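Local coordinates for protein A197 (PDB 2C0N) that probably acts as a glycosyltransferase of the GT-A fold, transferring sugar from an activated donor in a virus that infects the archaeon Sulfolobus, at residues A[58-63]-A[118-123]; A[3-8]-A[24-29]; A[87-92]-A[170-175]. All coordinates share one frame; numbering follows the deposited sequence.

Contact 1 of 3, residues A[58-63]-A[118-123]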
# COMPACT_ATOMS: atom_id res chain seq x y z
N ALA A 58 -3.11 16.10 8.06
CA ALA A 58 -3.88 15.96 6.83
C ALA A 58 -4.64 14.66 6.90
O ALA A 58 -4.02 13.60 7.06
CB ALA A 58 -2.97 15.96 5.64
N PHE A 59 -5.98 14.71 6.83
CA PHE A 59 -6.79 13.49 6.62
C PHE A 59 -6.99 13.26 5.13
O PHE A 59 -7.37 14.20 4.40
CB PHE A 59 -8.17 13.66 7.25
CG PHE A 59 -8.19 13.43 8.72
CD1 PHE A 59 -7.75 12.24 9.25
CD2 PHE A 59 -8.71 14.39 9.57
CE1 PHE A 59 -7.83 11.99 10.62
CE2 PHE A 59 -8.76 14.13 10.95
CZ PHE A 59 -8.32 12.95 11.44
N LEU A 60 -6.72 12.03 4.71
CA LEU A 60 -6.90 11.58 3.35
C LEU A 60 -7.53 10.22 3.39
O LEU A 60 -6.94 9.30 3.94
CB LEU A 60 -5.54 11.52 2.62
CG LEU A 60 -5.55 11.25 1.11
CD1 LEU A 60 -6.25 12.33 0.38
CD2 LEU A 60 -4.11 11.13 0.62
N ASP A 61 -8.78 10.13 2.88
CA ASP A 61 -9.49 8.85 2.84
C ASP A 61 -8.71 7.95 1.89
O ASP A 61 -8.08 8.43 0.94
CB ASP A 61 -10.91 9.02 2.34
CG ASP A 61 -11.86 9.53 3.42
OD1 ASP A 61 -11.51 9.55 4.63
OD2 ASP A 61 -12.97 9.90 3.03
N GLU A 62 -8.71 6.66 2.19
CA GLU A 62 -7.94 5.70 1.40
C GLU A 62 -8.41 5.61 -0.07
O GLU A 62 -7.70 5.09 -0.93
CB GLU A 62 -7.97 4.35 2.08
CG GLU A 62 -7.23 3.23 1.36
CD GLU A 62 -8.07 2.51 0.31
OE1 GLU A 62 -9.32 2.56 0.42
OE2 GLU A 62 -7.49 1.91 -0.64
N ASP A 63 -9.63 6.07 -0.36
CA ASP A 63 -10.09 6.11 -1.75
C ASP A 63 -10.00 7.50 -2.40
O ASP A 63 -10.56 7.72 -3.46
CB ASP A 63 -11.52 5.54 -1.88
CG ASP A 63 -12.51 6.15 -0.93
OD1 ASP A 63 -12.16 7.14 -0.26
OD2 ASP A 63 -13.68 5.60 -0.85
N LEU A 118 -13.98 15.40 5.56
CA LEU A 118 -12.72 14.98 6.19
C LEU A 118 -11.91 13.97 5.38
O LEU A 118 -11.07 13.26 5.94
CB LEU A 118 -12.95 14.45 7.63
CG LEU A 118 -13.55 15.49 8.57
CD1 LEU A 118 -13.95 14.85 9.92
CD2 LEU A 118 -12.57 16.56 8.78
N GLY A 119 -12.14 13.90 4.08
CA GLY A 119 -11.42 13.00 3.23
C GLY A 119 -10.24 13.58 2.47
O GLY A 119 -9.56 12.86 1.78
N PHE A 120 -10.04 14.89 2.57
CA PHE A 120 -8.96 15.58 1.86
C PHE A 120 -8.82 16.93 2.50
O PHE A 120 -9.26 17.97 1.97
CB PHE A 120 -9.32 15.71 0.37
CG PHE A 120 -8.21 16.24 -0.51
CD1 PHE A 120 -6.90 16.28 -0.09
CD2 PHE A 120 -8.51 16.67 -1.78
CE1 PHE A 120 -5.90 16.77 -0.93
CE2 PHE A 120 -7.52 17.17 -2.62
CZ PHE A 120 -6.21 17.18 -2.18
N THR A 121 -8.22 16.93 3.69
CA THR A 121 -8.46 18.02 4.60
C THR A 121 -7.22 18.24 5.45
O THR A 121 -6.72 17.30 6.05
CB THR A 121 -9.63 17.68 5.53
OG1 THR A 121 -10.74 17.18 4.77
CG2 THR A 121 -10.06 18.86 6.33
N PHE A 122 -6.76 19.49 5.54
CA PHE A 122 -5.57 19.84 6.26
C PHE A 122 -5.99 20.65 7.47
O PHE A 122 -6.73 21.61 7.33
CB PHE A 122 -4.67 20.70 5.36
CG PHE A 122 -4.20 19.98 4.11
CD1 PHE A 122 -5.03 19.86 3.01
CD2 PHE A 122 -2.95 19.40 4.06
CE1 PHE A 122 -4.63 19.19 1.87
CE2 PHE A 122 -2.54 18.71 2.95
CZ PHE A 122 -3.39 18.61 1.83
N ILE A 123 -5.50 20.27 8.65
CA ILE A 123 -5.90 20.93 9.88
C ILE A 123 -4.67 21.36 10.66
O ILE A 123 -3.80 20.56 10.95
CB ILE A 123 -6.79 20.04 10.77
CG1 ILE A 123 -7.86 19.32 9.94
CG2 ILE A 123 -7.33 20.85 11.91
CD1 ILE A 123 -8.73 18.36 10.75
O HOH W 1 -9.60 10.95 6.02
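Phe59 carries the largest share of this antiparallel strand pair, its ring lying on the face of the sheet that also bears Thr121. With CG anti to the carbonyl carbon (chi1 -81°), its CB rests on Leu118 O at 3.2 Å. The ring crosses Ile123 obliquely, CD2 reaching the tip methyl CD1 at 4.1 Å, and Arg41 adds a cation-pi contact. On the other face Leu60 and Phe120, both with CG anti to the backbone N, run side by side in the same direction, and Leu60 CD1 meets Phe120 CD1 at 4.0 Å. Farther along this face Ala58 CB packs against the CD2–CE2 side of the Phe122 ring.

The backbone is tied both ways between Phe59 and Thr121: Phe59 N donates to Thr121 O at 2.8 Å, and Thr121 N returns the bond to Phe59 O. Phe120 and Thr121 together stand opposite Phe59, a classic beta bulge. Beyond it Asp61 N bonds to Gly119 O at 3.0 Å, approaching from above the carbonyl plane. Gly119, with no side chain, lets the Asp61 carboxylate lie against its CA, OD2 at 3.5 Å. Asp61 OD1 accepts a water hydrogen at 2.7 Å; that water also donates to Leu118 O, while OD1 also forms a salt bridge with Arg41.

Although the nickel in this crystal lies at His198 and His200, Asp61-Glu62-Asp63 directly follows the strand and is consistent in sequence and position with the DXD motif with which many GT-A glycosyltransferases bind a metal and a nucleotide sugar.

Contact 2 of 3, residues A[3-8]-A[24-29]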
# COMPACT_ATOMS: atom_id res chain seq x y z
N THR A 3 3.72 18.15 7.27
CA THR A 3 2.40 17.55 7.26
C THR A 3 2.50 16.05 7.47
O THR A 3 3.31 15.38 6.81
CB THR A 3 1.72 17.84 5.93
OG1 THR A 3 1.69 19.27 5.74
CG2 THR A 3 0.32 17.30 5.86
N LEU A 4 1.66 15.55 8.37
CA LEU A 4 1.50 14.15 8.61
C LEU A 4 0.11 13.74 8.13
O LEU A 4 -0.93 14.22 8.63
CB LEU A 4 1.66 13.83 10.09
CG LEU A 4 1.73 12.35 10.47
CD1 LEU A 4 2.79 11.64 9.65
CD2 LEU A 4 2.05 12.23 11.92
N PHE A 5 0.11 12.85 7.13
CA PHE A 5 -1.13 12.33 6.56
C PHE A 5 -1.67 11.15 7.38
O PHE A 5 -0.97 10.22 7.66
CB PHE A 5 -0.92 11.88 5.12
CG PHE A 5 -0.85 13.01 4.15
CD1 PHE A 5 0.27 13.83 4.11
CD2 PHE A 5 -1.90 13.28 3.30
CE1 PHE A 5 0.33 14.89 3.23
CE2 PHE A 5 -1.85 14.34 2.42
CZ PHE A 5 -0.71 15.14 2.38
N PHE A 6 -2.95 11.19 7.70
CA PHE A 6 -3.60 10.08 8.37
C PHE A 6 -4.64 9.56 7.42
O PHE A 6 -5.52 10.31 6.98
CB PHE A 6 -4.21 10.51 9.69
CG PHE A 6 -3.19 10.74 10.79
CD1 PHE A 6 -2.52 11.93 10.87
CD2 PHE A 6 -2.88 9.74 11.68
CE1 PHE A 6 -1.56 12.15 11.84
CE2 PHE A 6 -1.93 9.93 12.66
CZ PHE A 6 -1.27 11.12 12.74
N ILE A 7 -4.53 8.28 7.09
CA ILE A 7 -5.35 7.65 6.09
C ILE A 7 -6.19 6.54 6.74
O ILE A 7 -5.67 5.48 7.01
CB ILE A 7 -4.45 7.08 4.96
CG1 ILE A 7 -3.64 8.21 4.30
CG2 ILE A 7 -5.34 6.24 3.98
CD1 ILE A 7 -2.37 7.76 3.50
N PRO A 8 -7.50 6.79 6.99
CA PRO A 8 -8.38 5.76 7.56
C PRO A 8 -8.55 4.66 6.53
O PRO A 8 -8.90 4.96 5.40
CB PRO A 8 -9.71 6.51 7.77
CG PRO A 8 -9.41 7.90 7.66
CD PRO A 8 -8.18 8.08 6.86
N ASN A 24 5.38 11.31 -3.97
CA ASN A 24 5.40 12.59 -3.28
C ASN A 24 6.08 12.57 -1.91
O ASN A 24 6.03 13.55 -1.18
CB ASN A 24 3.98 13.13 -3.17
CG ASN A 24 3.39 13.42 -4.51
OD1 ASN A 24 3.67 14.47 -5.09
ND2 ASN A 24 2.58 12.49 -5.04
N ASP A 25 6.76 11.47 -1.59
CA ASP A 25 7.57 11.38 -0.36
C ASP A 25 6.74 11.70 0.89
O ASP A 25 7.21 12.29 1.82
CB ASP A 25 8.77 12.30 -0.48
CG ASP A 25 9.87 11.99 0.52
OD1 ASP A 25 9.87 10.89 1.12
OD2 ASP A 25 10.76 12.85 0.68
N ILE A 26 5.51 11.19 0.91
CA ILE A 26 4.54 11.56 1.93
C ILE A 26 4.87 10.84 3.23
O ILE A 26 5.24 9.65 3.20
CB ILE A 26 3.15 11.13 1.49
CG1 ILE A 26 2.74 11.86 0.22
CG2 ILE A 26 2.13 11.30 2.64
CD1 ILE A 26 2.55 13.35 0.34
N GLU A 27 4.74 11.55 4.35
CA GLU A 27 4.81 10.95 5.68
C GLU A 27 3.38 10.68 6.17
O GLU A 27 2.51 11.56 6.07
CB GLU A 27 5.54 11.86 6.65
CG GLU A 27 7.01 12.01 6.30
CD GLU A 27 7.71 12.83 7.32
OE1 GLU A 27 7.71 14.07 7.18
OE2 GLU A 27 8.25 12.25 8.26
N TYR A 28 3.14 9.46 6.65
CA TYR A 28 1.77 9.06 6.91
C TYR A 28 1.66 8.03 8.01
O TYR A 28 2.63 7.37 8.39
CB TYR A 28 1.13 8.49 5.63
CG TYR A 28 1.90 7.29 5.07
CD1 TYR A 28 1.75 6.04 5.62
CD2 TYR A 28 2.77 7.43 4.00
CE1 TYR A 28 2.39 4.93 5.12
CE2 TYR A 28 3.46 6.30 3.48
CZ TYR A 28 3.25 5.07 4.06
OH TYR A 28 3.91 3.95 3.60
N VAL A 29 0.42 7.89 8.48
CA VAL A 29 -0.02 6.78 9.24
C VAL A 29 -1.29 6.25 8.58
O VAL A 29 -2.28 6.98 8.43
CB VAL A 29 -0.33 7.15 10.67
CG1 VAL A 29 -0.85 5.93 11.44
CG2 VAL A 29 0.91 7.71 11.37
O HOH W 2 4.06 14.38 4.33
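Three backbone hydrogen bonds join strand 3-8 to the segment entering strand 28-31, in the alternating pattern of parallel strands. Phe5 N donates to Glu27 O at 2.9 Å, Val29 N to Phe5 O at 2.8 Å and Ile7 N to Val29 O at 2.9 Å. All are close to straight, and the middle one runs nearly along the C=O axis of Phe5. Next to the first bond a water bridges the two backbones, donating to Thr3 O and accepting from Glu27 N.

Side chains pack on both faces of the pair. The Phe5 ring crosses Ile26 obliquely, its CD1 touching the CG2 methyl at 3.5 Å, while Glu27 O lies at the ring edge near its plane. Phe5 CB also meets Tyr28 CB on the same face; Tyr28 has CG set between the backbone N and carbonyl carbon (chi1 58°), which carries the phenol off from strand 3-8. On the other face Phe6 and Val29 lie alongside each other, Val29 CB being 3.8 Å from Phe6 CD2. Leu4 CD1 reaches over to Glu27 O at 3.6 Å.

Around this shell, helix 37-50 packs on Phe6 through Ala44 and on Val29 through Met47, whereas Leu21 of helix 15-23 backs Ile7, Ile26 and Tyr28. Glu27 is anchored by Tyr54 and Arg2. Tyr28 and Val29 pair antiparallel with a strand of the second subunit, so the sheet continues across the dimer interface.

A Schellman motif with Asp25 at C-prime ends helix 15-23 and turns the chain into strand 28-31, completing a beta-alpha-beta unit of the nucleotide-binding, Rossmann-like half expected of a GT-A fold.

Contact 3 of 3, residues A[87-92]-A[170-175]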
# COMPACT_ATOMS: atom_id res chain seq x y z
N GLY A 87 -9.80 20.23 0.39
CA GLY A 87 -9.67 19.91 -1.02
C GLY A 87 -10.93 19.30 -1.63
O GLY A 87 -11.88 18.84 -0.95
N TYR A 88 -10.92 19.26 -2.95
CA TYR A 88 -12.07 18.82 -3.70
C TYR A 88 -11.94 17.48 -4.31
O TYR A 88 -10.97 17.20 -5.00
CB TYR A 88 -12.32 19.80 -4.85
CG TYR A 88 -13.00 21.07 -4.45
CD1 TYR A 88 -14.41 21.17 -4.43
CD2 TYR A 88 -12.27 22.17 -4.11
CE1 TYR A 88 -15.04 22.32 -4.06
CE2 TYR A 88 -12.89 23.36 -3.77
CZ TYR A 88 -14.28 23.43 -3.73
OH TYR A 88 -14.91 24.60 -3.41
N TYR A 89 -12.97 16.68 -4.09
CA TYR A 89 -13.26 15.49 -4.88
C TYR A 89 -14.78 15.33 -4.96
O TYR A 89 -15.54 15.88 -4.15
CB TYR A 89 -12.58 14.27 -4.27
CG TYR A 89 -12.99 13.98 -2.85
CD1 TYR A 89 -12.29 14.52 -1.79
CD2 TYR A 89 -14.06 13.14 -2.58
CE1 TYR A 89 -12.67 14.28 -0.48
CE2 TYR A 89 -14.44 12.87 -1.25
CZ TYR A 89 -13.72 13.45 -0.22
OH TYR A 89 -14.05 13.24 1.08
N TYR A 90 -15.23 14.63 -6.00
CA TYR A 90 -16.65 14.38 -6.19
C TYR A 90 -17.09 13.19 -5.35
O TYR A 90 -16.47 12.12 -5.40
CB TYR A 90 -16.99 14.10 -7.67
CG TYR A 90 -18.38 14.57 -7.96
CD1 TYR A 90 -18.61 15.90 -8.23
CD2 TYR A 90 -19.50 13.70 -7.91
CE1 TYR A 90 -19.88 16.40 -8.46
CE2 TYR A 90 -20.81 14.20 -8.14
CZ TYR A 90 -20.97 15.55 -8.43
OH TYR A 90 -22.20 16.13 -8.68
N LEU A 91 -18.18 13.37 -4.63
CA LEU A 91 -18.67 12.34 -3.71
C LEU A 91 -19.22 11.13 -4.45
O LEU A 91 -19.90 11.26 -5.49
CB LEU A 91 -19.72 12.94 -2.77
CG LEU A 91 -19.29 14.10 -1.83
CD1 LEU A 91 -20.45 14.73 -1.11
CD2 LEU A 91 -18.27 13.61 -0.80
N LYS A 92 -18.96 9.95 -3.88
CA LYS A 92 -19.48 8.68 -4.40
C LYS A 92 -20.96 8.49 -4.08
O LYS A 92 -21.60 7.57 -4.60
CB LYS A 92 -18.67 7.47 -3.86
CG LYS A 92 -17.41 7.18 -4.68
CD LYS A 92 -16.70 5.92 -4.32
CE LYS A 92 -16.07 5.91 -3.00
NZ LYS A 92 -15.26 4.68 -2.81
N ALA A 170 -8.61 15.98 -6.26
CA ALA A 170 -8.32 14.55 -6.13
C ALA A 170 -9.31 13.69 -6.91
O ALA A 170 -10.47 14.07 -7.08
CB ALA A 170 -8.38 14.18 -4.64
N TYR A 171 -8.87 12.49 -7.29
CA TYR A 171 -9.78 11.45 -7.77
C TYR A 171 -10.41 10.75 -6.57
O TYR A 171 -9.76 10.60 -5.53
CB TYR A 171 -9.01 10.40 -8.58
CG TYR A 171 -8.26 11.00 -9.72
CD1 TYR A 171 -8.92 11.58 -10.79
CD2 TYR A 171 -6.88 11.05 -9.70
CE1 TYR A 171 -8.22 12.13 -11.84
CE2 TYR A 171 -6.17 11.60 -10.71
CZ TYR A 171 -6.82 12.15 -11.77
OH TYR A 171 -6.03 12.70 -12.73
N HIS A 172 -11.64 10.24 -6.76
CA HIS A 172 -12.35 9.50 -5.74
C HIS A 172 -12.61 8.12 -6.33
O HIS A 172 -13.46 7.95 -7.17
CB HIS A 172 -13.67 10.22 -5.38
CG HIS A 172 -14.23 9.86 -4.04
ND1 HIS A 172 -13.53 9.14 -3.09
CD2 HIS A 172 -15.44 10.13 -3.50
CE1 HIS A 172 -14.30 8.97 -2.03
NE2 HIS A 172 -15.45 9.59 -2.24
N PHE A 173 -11.79 7.18 -5.93
CA PHE A 173 -11.83 5.85 -6.48
C PHE A 173 -13.00 5.04 -6.02
O PHE A 173 -13.37 5.07 -4.84
CB PHE A 173 -10.51 5.12 -6.17
CG PHE A 173 -9.45 5.47 -7.13
CD1 PHE A 173 -8.70 6.64 -6.99
CD2 PHE A 173 -9.26 4.69 -8.24
CE1 PHE A 173 -7.75 7.00 -7.94
CE2 PHE A 173 -8.31 5.05 -9.21
CZ PHE A 173 -7.54 6.23 -9.06
N ILE A 174 -13.60 4.31 -6.97
CA ILE A 174 -14.75 3.47 -6.73
C ILE A 174 -14.28 2.05 -6.49
O ILE A 174 -14.61 1.43 -5.48
CB ILE A 174 -15.76 3.55 -7.88
CG1 ILE A 174 -16.22 5.00 -8.10
CG2 ILE A 174 -16.98 2.72 -7.59
CD1 ILE A 174 -16.83 5.24 -9.51
N ASP A 175 -13.48 1.53 -7.40
CA ASP A 175 -12.78 0.30 -7.16
C ASP A 175 -11.29 0.61 -7.19
O ASP A 175 -10.91 1.75 -6.96
CB ASP A 175 -13.27 -0.84 -8.09
CG ASP A 175 -12.92 -0.63 -9.54
OD1 ASP A 175 -12.22 0.34 -9.82
OD2 ASP A 175 -13.31 -1.46 -10.42
O HOH W 3 -13.10 13.50 -7.65
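Lys92 NZ is gripped twice: it donates to Phe173 O at 2.8 Å, in the plane of that carbonyl, and forms a salt bridge with Asp63. A bend at chi3 (-68°) brings the amine there, and Lys92 CD passes Ile174 CG1 head to tail.

The same chain passes across the imidazole of His172, with CE 3.9 Å from the ring centroid in a CH-pi contact. Tyr89 turns its edge to the opposite face in an edge-to-face pair, the planes at 64° and Tyr89 CD2 within 3.4 Å of His172 CD2. His172 is thus sandwiched, its CG anti to the backbone N (chi1 -158°). In the imidazole plane, Tyr90 O sits only 2.9 Å from His172 CD2. This oxygen is buried without a polar partner in the model, so the polarised ring C-H is perhaps its main compensation. His172 ND1 makes a weak hydrogen bond to Asp63 O; the nearby ammonium of Lys92 may disfavour a charged imidazole, though its pairing with Asp63 would soften this.

Between the backbones, Ala170 N donates to Tyr88 O at 2.9 Å, and a water accepts from Tyr90 N and donates to Ala170 O.

The two segments run nearly parallel, continuing the pairing of strands 84-88 and 162-173; strand 120-124 flanks strand 84-88 at Gly87, Val64 of strand 64-66 packs on Tyr89, Ala170 and His172, and strand 178-180 pairs with His172.

How the contacts relate
The three contacts step across one mixed sheet. Contact 2 and contact 1, with centres about 9 Å apart, share the border between strands 3-8 and 56-60, where Phe6 N bonds to Ala58 O at 2.7 Å. Contact 3, centred about 11 Å from contact 1, joins it where Gly87 N bonds to Phe120 O at 2.8 Å and where Asp63 OD2 bridges to Lys92 NZ at 2.7 Å. The probable DXD segment is therefore tied to contact 3. Contacts 2 and 3 stay about 10 Å apart at their nearest atoms. The nickel bound by His198 and His200 lies in none of the three, although His198 of the second subunit packs on Glu27 of contact 2.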